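Local coordinates for PBP domain-containing protein (Vibrio parahaemolyticus, PDB 3MUQ) that is of unknown function but, as a signal-bearing member of the periplasmic binding protein superfamily, probably binds a small ligand outside the inner membrane, at residues L25-F28 against E29-G33; G67-E71 against K72-V76; I119-G122 against D123-T127; G215-A218 against F219-L223. All coordinates share one frame; numbering follows the deposited sequence.

Interaction 1: L25-F28 against E29-G33; sequences LPQF and EKDTG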
loop_
_atom_site.group_PDB
_atom_site.type_symbol
_atom_site.label_atom_id
_atom_site.label_comp_id
_atom_site.label_asym_id
_atom_site.label_seq_id
_atom_site.Cartn_x
_atom_site.Cartn_y
_atom_site.Cartn_z
ATOM N N LEU A 25 -3.378 8.515 -13.833
ATOM C CA LEU A 25 -4.108 9.760 -14.045
ATOM C C LEU A 25 -5.358 9.637 -14.875
ATOM O O LEU A 25 -6.368 10.247 -14.533
ATOM C CB LEU A 25 -3.200 10.841 -14.616
ATOM C CG LEU A 25 -2.172 11.264 -13.564
ATOM C CD1 LEU A 25 -1.390 12.465 -14.023
ATOM C CD2 LEU A 25 -2.876 11.551 -12.264
ATOM N N PRO A 26 -5.287 8.880 -15.985
ATOM C CA PRO A 26 -6.468 8.698 -16.834
ATOM C C PRO A 26 -7.657 8.156 -16.050
ATOM O O PRO A 26 -8.766 8.697 -16.164
ATOM C CB PRO A 26 -5.994 7.672 -17.868
ATOM C CG PRO A 26 -4.515 7.913 -17.974
ATOM C CD PRO A 26 -4.073 8.288 -16.585
ATOM N N GLN A 27 -7.438 7.113 -15.248
ATOM C CA GLN A 27 -8.534 6.570 -14.450
ATOM C C GLN A 27 -9.007 7.571 -13.397
ATOM O O GLN A 27 -10.212 7.738 -13.167
ATOM C CB GLN A 27 -8.139 5.248 -13.782
ATOM C CG GLN A 27 -9.341 4.492 -13.186
ATOM C CD GLN A 27 -10.376 4.131 -14.245
ATOM O OE1 GLN A 27 -10.041 3.563 -15.285
ATOM N NE2 GLN A 27 -11.637 4.474 -13.994
ATOM N N PHE A 28 -8.062 8.251 -12.755
ATOM C CA PHE A 28 -8.437 9.212 -11.722
ATOM C C PHE A 28 -9.283 10.336 -12.296
ATOM O O PHE A 28 -10.251 10.757 -11.665
ATOM C CB PHE A 28 -7.212 9.744 -10.967
ATOM C CG PHE A 28 -7.524 10.844 -10.001
ATOM C CD1 PHE A 28 -8.215 10.580 -8.829
ATOM C CD2 PHE A 28 -7.131 12.151 -10.266
ATOM C CE1 PHE A 28 -8.511 11.599 -7.922
ATOM C CE2 PHE A 28 -7.419 13.176 -9.354
ATOM C CZ PHE A 28 -8.120 12.894 -8.188
ATOM N N GLU A 29 -8.932 10.824 -13.486
ATOM C CA GLU A 29 -9.724 11.891 -14.105
ATOM C C GLU A 29 -11.096 11.371 -14.478
ATOM O O GLU A 29 -12.104 12.042 -14.261
ATOM C CB GLU A 29 -9.054 12.482 -15.357
ATOM C CG GLU A 29 -9.862 13.649 -15.956
ATOM C CD GLU A 29 -9.325 14.156 -17.290
ATOM O OE1 GLU A 29 -8.170 13.843 -17.641
ATOM O OE2 GLU A 29 -10.065 14.872 -17.993
ATOM N N LYS A 30 -11.124 10.176 -15.056
ATOM C CA LYS A 30 -12.379 9.541 -15.416
ATOM C C LYS A 30 -13.252 9.433 -14.174
ATOM O O LYS A 30 -14.443 9.725 -14.213
ATOM C CB LYS A 30 -12.106 8.146 -15.989
ATOM C CG LYS A 30 -13.344 7.303 -16.278
ATOM C CD LYS A 30 -13.977 7.678 -17.610
ATOM C CE LYS A 30 -15.265 6.903 -17.869
ATOM N NZ LYS A 30 -15.962 7.387 -19.102
ATOM N N ASP A 31 -12.655 9.011 -13.066
ATOM C CA ASP A 31 -13.424 8.798 -11.838
ATOM C C ASP A 31 -13.962 10.093 -11.235
ATOM O O ASP A 31 -15.118 10.162 -10.849
ATOM C CB ASP A 31 -12.580 8.065 -10.792
ATOM C CG ASP A 31 -12.510 6.560 -11.031
ATOM O OD1 ASP A 31 -13.251 6.063 -11.895
ATOM O OD2 ASP A 31 -11.726 5.873 -10.337
ATOM N N THR A 32 -13.124 11.120 -11.153
ATOM C CA THR A 32 -13.450 12.272 -10.318
ATOM C C THR A 32 -13.697 13.593 -11.049
ATOM O O THR A 32 -14.281 14.504 -10.484
ATOM C CB THR A 32 -12.335 12.533 -9.302
ATOM O OG1 THR A 32 -11.154 12.935 -10.004
ATOM C CG2 THR A 32 -12.050 11.276 -8.499
ATOM N N GLY A 33 -13.234 13.698 -12.284
ATOM C CA GLY A 33 -13.294 14.952 -13.006
ATOM C C GLY A 33 -12.131 15.894 -12.710
ATOM O O GLY A 33 -12.061 16.981 -13.281
#

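Interaction 2: G67-E71 against K72-V76; sequences GTFVE and KGYGV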
loop_
_atom_site.group_PDB
_atom_site.type_symbol
_atom_site.label_atom_id
_atom_site.label_comp_id
_atom_site.label_asym_id
_atom_site.label_seq_id
_atom_site.Cartn_x
_atom_site.Cartn_y
_atom_site.Cartn_z
ATOM N N GLY A 67 10.293 13.691 6.151
ATOM C CA GLY A 67 10.082 13.804 7.588
ATOM C C GLY A 67 10.229 15.247 8.048
ATOM O O GLY A 67 9.420 15.757 8.811
ATOM N N THR A 68 11.275 15.905 7.565
ATOM C CA THR A 68 11.500 17.320 7.845
ATOM C C THR A 68 10.369 18.174 7.259
ATOM O O THR A 68 9.844 19.086 7.915
ATOM C CB THR A 68 12.829 17.760 7.222
ATOM O OG1 THR A 68 13.893 16.997 7.800
ATOM C CG2 THR A 68 13.079 19.236 7.456
ATOM N N PHE A 69 9.996 17.865 6.020
ATOM C CA PHE A 69 8.910 18.563 5.337
ATOM C C PHE A 69 7.653 18.599 6.213
ATOM O O PHE A 69 7.026 19.651 6.403
ATOM C CB PHE A 69 8.635 17.870 4.006
ATOM C CG PHE A 69 7.678 18.598 3.117
ATOM C CD1 PHE A 69 8.063 19.776 2.469
ATOM C CD2 PHE A 69 6.406 18.074 2.872
ATOM C CE1 PHE A 69 7.177 20.435 1.608
ATOM C CE2 PHE A 69 5.525 18.719 2.017
ATOM C CZ PHE A 69 5.903 19.911 1.386
ATOM N N VAL A 70 7.305 17.452 6.776
ATOM C CA VAL A 70 6.107 17.343 7.619
ATOM C C VAL A 70 6.328 17.981 8.992
ATOM O O VAL A 70 5.443 18.649 9.541
ATOM C CB VAL A 70 5.724 15.843 7.812
ATOM C CG1 VAL A 70 4.635 15.683 8.848
ATOM C CG2 VAL A 70 5.323 15.237 6.489
ATOM N N GLU A 71 7.520 17.772 9.542
ATOM C CA GLU A 71 7.842 18.291 10.865
ATOM C C GLU A 71 7.752 19.820 10.891
ATOM O O GLU A 71 7.228 20.412 11.844
ATOM C CB GLU A 71 9.220 17.790 11.314
ATOM C CG GLU A 71 9.932 18.693 12.325
ATOM C CD GLU A 71 9.379 18.585 13.747
ATOM O OE1 GLU A 71 8.268 19.105 14.013
ATOM O OE2 GLU A 71 10.074 17.996 14.609
ATOM N N LYS A 72 8.233 20.463 9.831
ATOM C CA LYS A 72 8.212 21.923 9.772
ATOM C C LYS A 72 6.829 22.451 9.423
ATOM O O LYS A 72 6.616 23.670 9.372
ATOM C CB LYS A 72 9.244 22.446 8.772
ATOM C CG LYS A 72 10.680 22.068 9.103
ATOM C CD LYS A 72 11.644 23.015 8.423
ATOM C CE LYS A 72 13.076 22.519 8.471
ATOM N NZ LYS A 72 13.927 23.222 7.440
ATOM N N GLY A 73 5.889 21.531 9.189
ATOM C CA GLY A 73 4.500 21.892 8.932
ATOM C C GLY A 73 4.183 22.252 7.484
ATOM O O GLY A 73 3.087 22.725 7.175
ATOM N N TYR A 74 5.139 22.026 6.592
ATOM C CA TYR A 74 4.957 22.357 5.185
ATOM C C TYR A 74 3.924 21.447 4.535
ATOM O O TYR A 74 3.116 21.888 3.717
ATOM C CB TYR A 74 6.287 22.256 4.437
ATOM C CG TYR A 74 7.339 23.216 4.956
ATOM C CD1 TYR A 74 6.984 24.345 5.674
ATOM C CD2 TYR A 74 8.688 22.977 4.731
ATOM C CE1 TYR A 74 7.957 25.222 6.162
ATOM C CE2 TYR A 74 9.656 23.836 5.201
ATOM C CZ TYR A 74 9.291 24.954 5.912
ATOM O OH TYR A 74 10.267 25.788 6.368
ATOM N N GLY A 75 3.954 20.174 4.908
ATOM C CA GLY A 75 3.000 19.210 4.386
ATOM C C GLY A 75 2.218 18.538 5.499
ATOM O O GLY A 75 2.674 18.502 6.663
ATOM N N VAL A 76 1.045 18.015 5.143
ATOM C CA VAL A 76 0.184 17.306 6.079
ATOM C C VAL A 76 -0.384 16.043 5.438
ATOM O O VAL A 76 -0.270 15.858 4.229
ATOM C CB VAL A 76 -1.003 18.191 6.531
ATOM C CG1 VAL A 76 -0.509 19.440 7.277
ATOM C CG2 VAL A 76 -1.870 18.569 5.331
HETATM O O HOH W 1 2.626 18.942 9.335
#

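Interaction 3: I119-G122 against D123-T127; sequences ISRG and DDSGT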
loop_
_atom_site.group_PDB
_atom_site.type_symbol
_atom_site.label_atom_id
_atom_site.label_comp_id
_atom_site.label_asym_id
_atom_site.label_seq_id
_atom_site.Cartn_x
_atom_site.Cartn_y
_atom_site.Cartn_z
ATOM N N ILE A 119 19.467 -10.728 -17.928
ATOM C CA ILE A 119 18.166 -10.738 -18.579
ATOM C C ILE A 119 17.402 -9.472 -18.209
ATOM O O ILE A 119 17.149 -9.215 -17.030
ATOM C CB ILE A 119 17.327 -11.962 -18.154
ATOM C CG1 ILE A 119 18.176 -13.252 -18.198
ATOM C CG2 ILE A 119 16.051 -12.058 -19.018
ATOM C CD1 ILE A 119 18.891 -13.488 -19.524
ATOM N N SER A 120 17.033 -8.685 -19.214
ATOM C CA SER A 120 16.196 -7.515 -18.982
ATOM C C SER A 120 14.765 -7.815 -19.435
ATOM O O SER A 120 14.551 -8.527 -20.416
ATOM C CB SER A 120 16.741 -6.304 -19.735
ATOM O OG SER A 120 15.760 -5.283 -19.778
ATOM N N ARG A 121 13.788 -7.277 -18.714
ATOM C CA ARG A 121 12.395 -7.379 -19.122
ATOM C C ARG A 121 12.180 -6.727 -20.496
ATOM O O ARG A 121 11.407 -7.235 -21.306
ATOM C CB ARG A 121 11.498 -6.741 -18.063
ATOM C CG ARG A 121 11.497 -7.522 -16.757
ATOM C CD ARG A 121 10.532 -6.934 -15.753
ATOM N NE ARG A 121 9.187 -6.758 -16.297
ATOM C CZ ARG A 121 8.133 -6.438 -15.547
ATOM N NH1 ARG A 121 8.276 -6.295 -14.230
ATOM N NH2 ARG A 121 6.938 -6.278 -16.100
ATOM N N GLY A 122 12.877 -5.622 -20.763
ATOM C CA GLY A 122 12.813 -4.968 -22.068
ATOM C C GLY A 122 11.396 -4.669 -22.535
ATOM O O GLY A 122 11.097 -4.730 -23.718
ATOM N N ASP A 123 10.514 -4.358 -21.594
ATOM C CA ASP A 123 9.090 -4.201 -21.895
ATOM C C ASP A 123 8.525 -2.836 -21.440
ATOM O O ASP A 123 7.302 -2.630 -21.425
ATOM C CB ASP A 123 8.302 -5.346 -21.243
ATOM C CG ASP A 123 8.273 -5.245 -19.725
ATOM O OD1 ASP A 123 9.060 -4.439 -19.172
ATOM O OD2 ASP A 123 7.460 -5.963 -19.086
ATOM N N ASP A 124 9.416 -1.918 -21.064
ATOM C CA ASP A 124 9.039 -0.562 -20.638
ATOM C C ASP A 124 8.187 -0.496 -19.368
ATOM O O ASP A 124 7.543 0.516 -19.104
ATOM C CB ASP A 124 8.333 0.194 -21.762
ATOM C CG ASP A 124 9.216 0.379 -22.963
ATOM O OD1 ASP A 124 10.361 0.844 -22.775
ATOM O OD2 ASP A 124 8.770 0.043 -24.083
ATOM N N SER A 125 8.185 -1.578 -18.596
ATOM C CA SER A 125 7.541 -1.607 -17.295
ATOM C C SER A 125 8.296 -0.722 -16.312
ATOM O O SER A 125 9.413 -0.280 -16.579
ATOM C CB SER A 125 7.551 -3.035 -16.772
ATOM O OG SER A 125 8.870 -3.555 -16.813
ATOM N N GLY A 126 7.694 -0.482 -15.156
ATOM C CA GLY A 126 8.354 0.293 -14.126
ATOM C C GLY A 126 9.671 -0.353 -13.756
ATOM O O GLY A 126 10.690 0.326 -13.608
ATOM N N THR A 127 9.657 -1.675 -13.615
ATOM C CA THR A 127 10.887 -2.412 -13.337
ATOM C C THR A 127 11.923 -2.210 -14.443
ATOM O O THR A 127 13.096 -1.976 -14.183
ATOM C CB THR A 127 10.605 -3.912 -13.155
ATOM O OG1 THR A 127 9.773 -4.094 -12.001
ATOM C CG2 THR A 127 11.913 -4.698 -12.985
#

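Interaction 4: G215-A218 against F219-L223; sequences GAKA and FSDWL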
loop_
_atom_site.group_PDB
_atom_site.type_symbol
_atom_site.label_atom_id
_atom_site.label_comp_id
_atom_site.label_asym_id
_atom_site.label_seq_id
_atom_site.Cartn_x
_atom_site.Cartn_y
_atom_site.Cartn_z
ATOM N N GLY A 215 -9.112 19.125 -4.064
ATOM C CA GLY A 215 -8.673 18.280 -5.155
ATOM C C GLY A 215 -7.474 17.424 -4.778
ATOM O O GLY A 215 -7.396 16.251 -5.155
ATOM N N ALA A 216 -6.529 18.009 -4.047
ATOM C CA ALA A 216 -5.332 17.276 -3.622
ATOM C C ALA A 216 -5.693 16.142 -2.659
ATOM O O ALA A 216 -5.198 15.014 -2.774
ATOM C CB ALA A 216 -4.302 18.236 -2.975
ATOM N N LYS A 217 -6.556 16.422 -1.698
ATOM C CA LYS A 217 -6.972 15.348 -0.810
ATOM C C LYS A 217 -7.787 14.257 -1.537
ATOM O O LYS A 217 -7.670 13.076 -1.223
ATOM C CB LYS A 217 -7.717 15.870 0.420
ATOM C CG LYS A 217 -7.961 14.731 1.417
ATOM C CD LYS A 217 -8.433 15.217 2.760
ATOM C CE LYS A 217 -8.635 14.037 3.719
ATOM N NZ LYS A 217 -9.742 13.153 3.254
ATOM N N ALA A 218 -8.612 14.638 -2.508
ATOM C CA ALA A 218 -9.303 13.617 -3.299
ATOM C C ALA A 218 -8.302 12.682 -4.018
ATOM O O ALA A 218 -8.489 11.470 -4.079
ATOM C CB ALA A 218 -10.257 14.267 -4.303
ATOM N N PHE A 219 -7.234 13.248 -4.558
ATOM C CA PHE A 219 -6.247 12.461 -5.289
ATOM C C PHE A 219 -5.542 11.514 -4.331
ATOM O O PHE A 219 -5.369 10.332 -4.625
ATOM C CB PHE A 219 -5.238 13.395 -5.980
ATOM C CG PHE A 219 -4.299 12.699 -6.922
ATOM C CD1 PHE A 219 -4.704 11.575 -7.626
ATOM C CD2 PHE A 219 -3.021 13.186 -7.125
ATOM C CE1 PHE A 219 -3.856 10.936 -8.493
ATOM C CE2 PHE A 219 -2.158 12.555 -7.992
ATOM C CZ PHE A 219 -2.580 11.421 -8.684
ATOM N N SER A 220 -5.149 12.042 -3.175
ATOM C CA SER A 220 -4.468 11.235 -2.166
ATOM C C SER A 220 -5.384 10.123 -1.667
ATOM O O SER A 220 -4.973 8.975 -1.639
ATOM C CB SER A 220 -3.998 12.095 -0.988
ATOM O OG SER A 220 -3.426 11.284 0.028
ATOM N N ASP A 221 -6.622 10.468 -1.285
ATOM C CA ASP A 221 -7.614 9.474 -0.860
ATOM C C ASP A 221 -7.780 8.394 -1.941
ATOM O O ASP A 221 -7.780 7.199 -1.659
ATOM C CB ASP A 221 -8.976 10.142 -0.593
ATOM C CG ASP A 221 -8.970 11.012 0.641
ATOM O OD1 ASP A 221 -8.047 10.859 1.473
ATOM O OD2 ASP A 221 -9.893 11.849 0.781
ATOM N N TRP A 222 -7.906 8.820 -3.191
ATOM C CA TRP A 222 -8.065 7.863 -4.284
ATOM C C TRP A 222 -6.833 6.953 -4.403
ATOM O O TRP A 222 -6.954 5.736 -4.569
ATOM C CB TRP A 222 -8.316 8.620 -5.587
ATOM C CG TRP A 222 -8.547 7.772 -6.815
ATOM C CD1 TRP A 222 -9.753 7.315 -7.285
ATOM C CD2 TRP A 222 -7.553 7.317 -7.752
ATOM N NE1 TRP A 222 -9.568 6.597 -8.453
ATOM C CE2 TRP A 222 -8.230 6.579 -8.759
ATOM C CE3 TRP A 222 -6.165 7.459 -7.838
ATOM C CZ2 TRP A 222 -7.557 5.979 -9.841
ATOM C CZ3 TRP A 222 -5.495 6.871 -8.915
ATOM C CH2 TRP A 222 -6.194 6.135 -9.905
ATOM N N LEU A 223 -5.644 7.538 -4.300
ATOM C CA LEU A 223 -4.403 6.772 -4.441
ATOM C C LEU A 223 -4.238 5.667 -3.409
ATOM O O LEU A 223 -3.666 4.607 -3.719
ATOM C CB LEU A 223 -3.178 7.697 -4.375
ATOM C CG LEU A 223 -2.957 8.646 -5.548
ATOM C CD1 LEU A 223 -1.921 9.726 -5.179
ATOM C CD2 LEU A 223 -2.523 7.858 -6.765
#

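Interaction 1: L25-F28 against E29-G33
Phe28 and Thr32 meet one turn apart on helix 20-32, the side chain of the threonine lying against the ring. Followed outward, Phe28 starts with CB beside Glu29 N, 3.2 Å away. CG stands anti to the backbone N (chi1 174°), which carries the ring alongside the last turn of the helix. CD1 and CE1 then run past the methyl of Thr32, with CE1 3.6 Å from Thr32 CG2, and at the tip CZ comes within 3.5 Å of Thr32 OG1. The hydroxyl sits above one face of the ring, displaced toward the rim.

That same hydroxyl also turns back to the helix. Phe28 O accepts from Thr32 N and from Thr32 OG1, both at 2.9 Å, and the two donors come from opposite faces of the carbonyl plane. The helix ends here: Gly33, with positive phi, leaves the helical path while its N still bonds to Glu29 O, and Thr32 OG1 has a further partner in Tyr34 N.

On another side of the helix, Gln27 NE2 gives a bond of 3.1 Å to Asp31 OD1. The carboxylate oxygen lies in the amide plane, but the donor approaches from above the carboxylate plane, which is turned 58° from the amide. The strongest partner of Asp31 is Trp222 NE1, at OD2; OD1 also forms a salt bridge with Arg227.

Between strand 35-41, where Leu25 and Phe28 touch Val36, and helix 213-224, whose Phe219 and Trp222 meet the Phe28 ring, this turn packs helix 20-32 into its lobe.

Interaction 2: G67-E71 against K72-V76
Tyr74 sets its CB over the Phe69 ring where helix 63-71 ends in a Schellman motif and the chain turns into strand 75-76. Gly73, with positive phi, makes the turn. Its N donates to Val70 O at 2.9 Å, standing well above the carbonyl plane with a C=O...N angle of only 112°. One residue earlier the bonding is still that of a regular helix, Lys72 N reaching Thr68 O at 2.9 Å. The carbonyl of Phe69 is shared: Tyr74 N approaches Phe69 O at 3.0 Å with a bent, weak bond, and Gly75 N adds a longer weak one.

Val70 O has a second donor besides Gly73 N. A water gives one hydrogen to Val70 O at 2.8 Å and the other to Gly75 O at 2.7 Å, tying the final helical turn to the first residue of the strand. Beyond the turn, Gly73 O accepts from Asn204 ND2 and the backbone of Tyr74 bonds to Asn204, so the loop is also tied to the chain just after strand 195-203.

The apolar part rests on Phe69, whose ring also touches Leu47 of helix 43-51 and Ile201. Tyr74 CB makes a CH-pi contact over its face, 23° off the normal. The rings form an offset edge-to-face pair, the edge of Tyr74 directed at the face of Phe69 and the planes at 69°. On the exposed flank Lys72 runs extended beside Thr68, pointing the same way, and Lys72 CE presses on Thr68 CG2 at 3.4 Å, a little tighter than usual for two carbons.

Interaction 3: I119-G122 against D123-T127
Arg121 folds back over an Asx turn that leads from strand 118-120 into helix 126-138, the opening step of a beta-alpha-beta unit completed by strand 147-149. The tight part is built round its guanidinium. Arg121 NH2 makes a salt bridge of 3.0 Å to Asp123 OD2, which accepts on its syn lone pair and lies 15° out of the guanidinium plane, while NE adds a long, weak bond to the same oxygen. Over the centre of one guanidinium face sits Ser125 OG, 3.2 Å from Arg121 CZ; this is a contact over the flat group, not a hydrogen bond to it. The bend at chi3 (52°) brings the group over the serine.

Further in, Arg121 CD touches Thr127 CG2 at 3.8 Å, NH1 is bonded to Leu237 O, of the C-terminal residue, and the side chain also packs on Met154 and Thr157 of helix 154-163.

The outer side is looser. Gly122 turns the chain with positive phi, its N held by a weak bond to Ser120 OG, and Asp124 is exposed and touches Lys129 of the helix.

Asp123 thus works with both oxygens: OD2 serves the arginine, and OD1 ties down the start of the helix. Ser125, the N-cap, directs OG to His128 N, and Asp123 OD1 accepts from Ser125 N at 3.0 Å, approached from above the carboxylate plane, and from Ser125 OG at 2.5 Å on its syn lone pair.

Interaction 4: G215-A218 against F219-L223
Lys217 NZ and Asp221 OD2 close a salt bridge of 2.8 Å, the lysine nitrogen coming in on the syn lone pair of the carboxylate oxygen. The lysine reaches it by running extended from CB and bending only at its last torsion (chi4 -65°), which folds NZ back toward the acid. Lys217 CG passes Asp221 OD2 on the way at 3.5 Å. The carboxylate has a second charged partner on its other oxygen, since Asp221 OD1 pairs with Arg79, which also bonds to Ser220 OG. Two basic groups round one acid would favour its charged form, and Arg172 of the second subunit packs against both Lys217 and Asp221.

The pair lies one turn apart on helix 213-224 of the binding-protein fold, whose backbone here is regular. Asp221 N meets Lys217 O at 2.8 Å with a nearly straight N-H...O angle of 169°, and Trp222 N meets Ala218 O at 2.9 Å.

Much of the rest of the helix packs through apolar groups. Phe219 and Trp222 both set CG anti to the backbone N, which carries their rings away from the preceding turn. Phe219 and Ala216 rest on Leu57, Ala216 also on Leu202, and Ala218 packs against Leu176 of the second subunit. Leu223 reaches both rings, Leu223 CD1 lying 3.8 Å above the Phe219 plane, over the centre, and its CD2 meeting the edge of the Trp222 indole.

Overall arrangement
Interactions 1 and 4 are neighbours, their centres about 11 Å apart: helices 20-32 and 213-224 pack through Phe28, Phe219 and Trp222, and Asp31 OD2 lies 3.0 Å from Trp222 NE1. Both also touch the second subunit. Interaction 4 is the buried one, with its charges paired, whereas interaction 1 has a buried aromatic side and, elsewhere, exposed polar residues and a helix end. Interaction 2, about 18 Å from interaction 4 between centres, is a helix end of backbone bonds, a water and an edge-to-face ring pair. Interaction 3, on the opposite side of the chain's centre from interactions 2 and 4, starts a helix instead, with carboxylate and guanidinium chemistry.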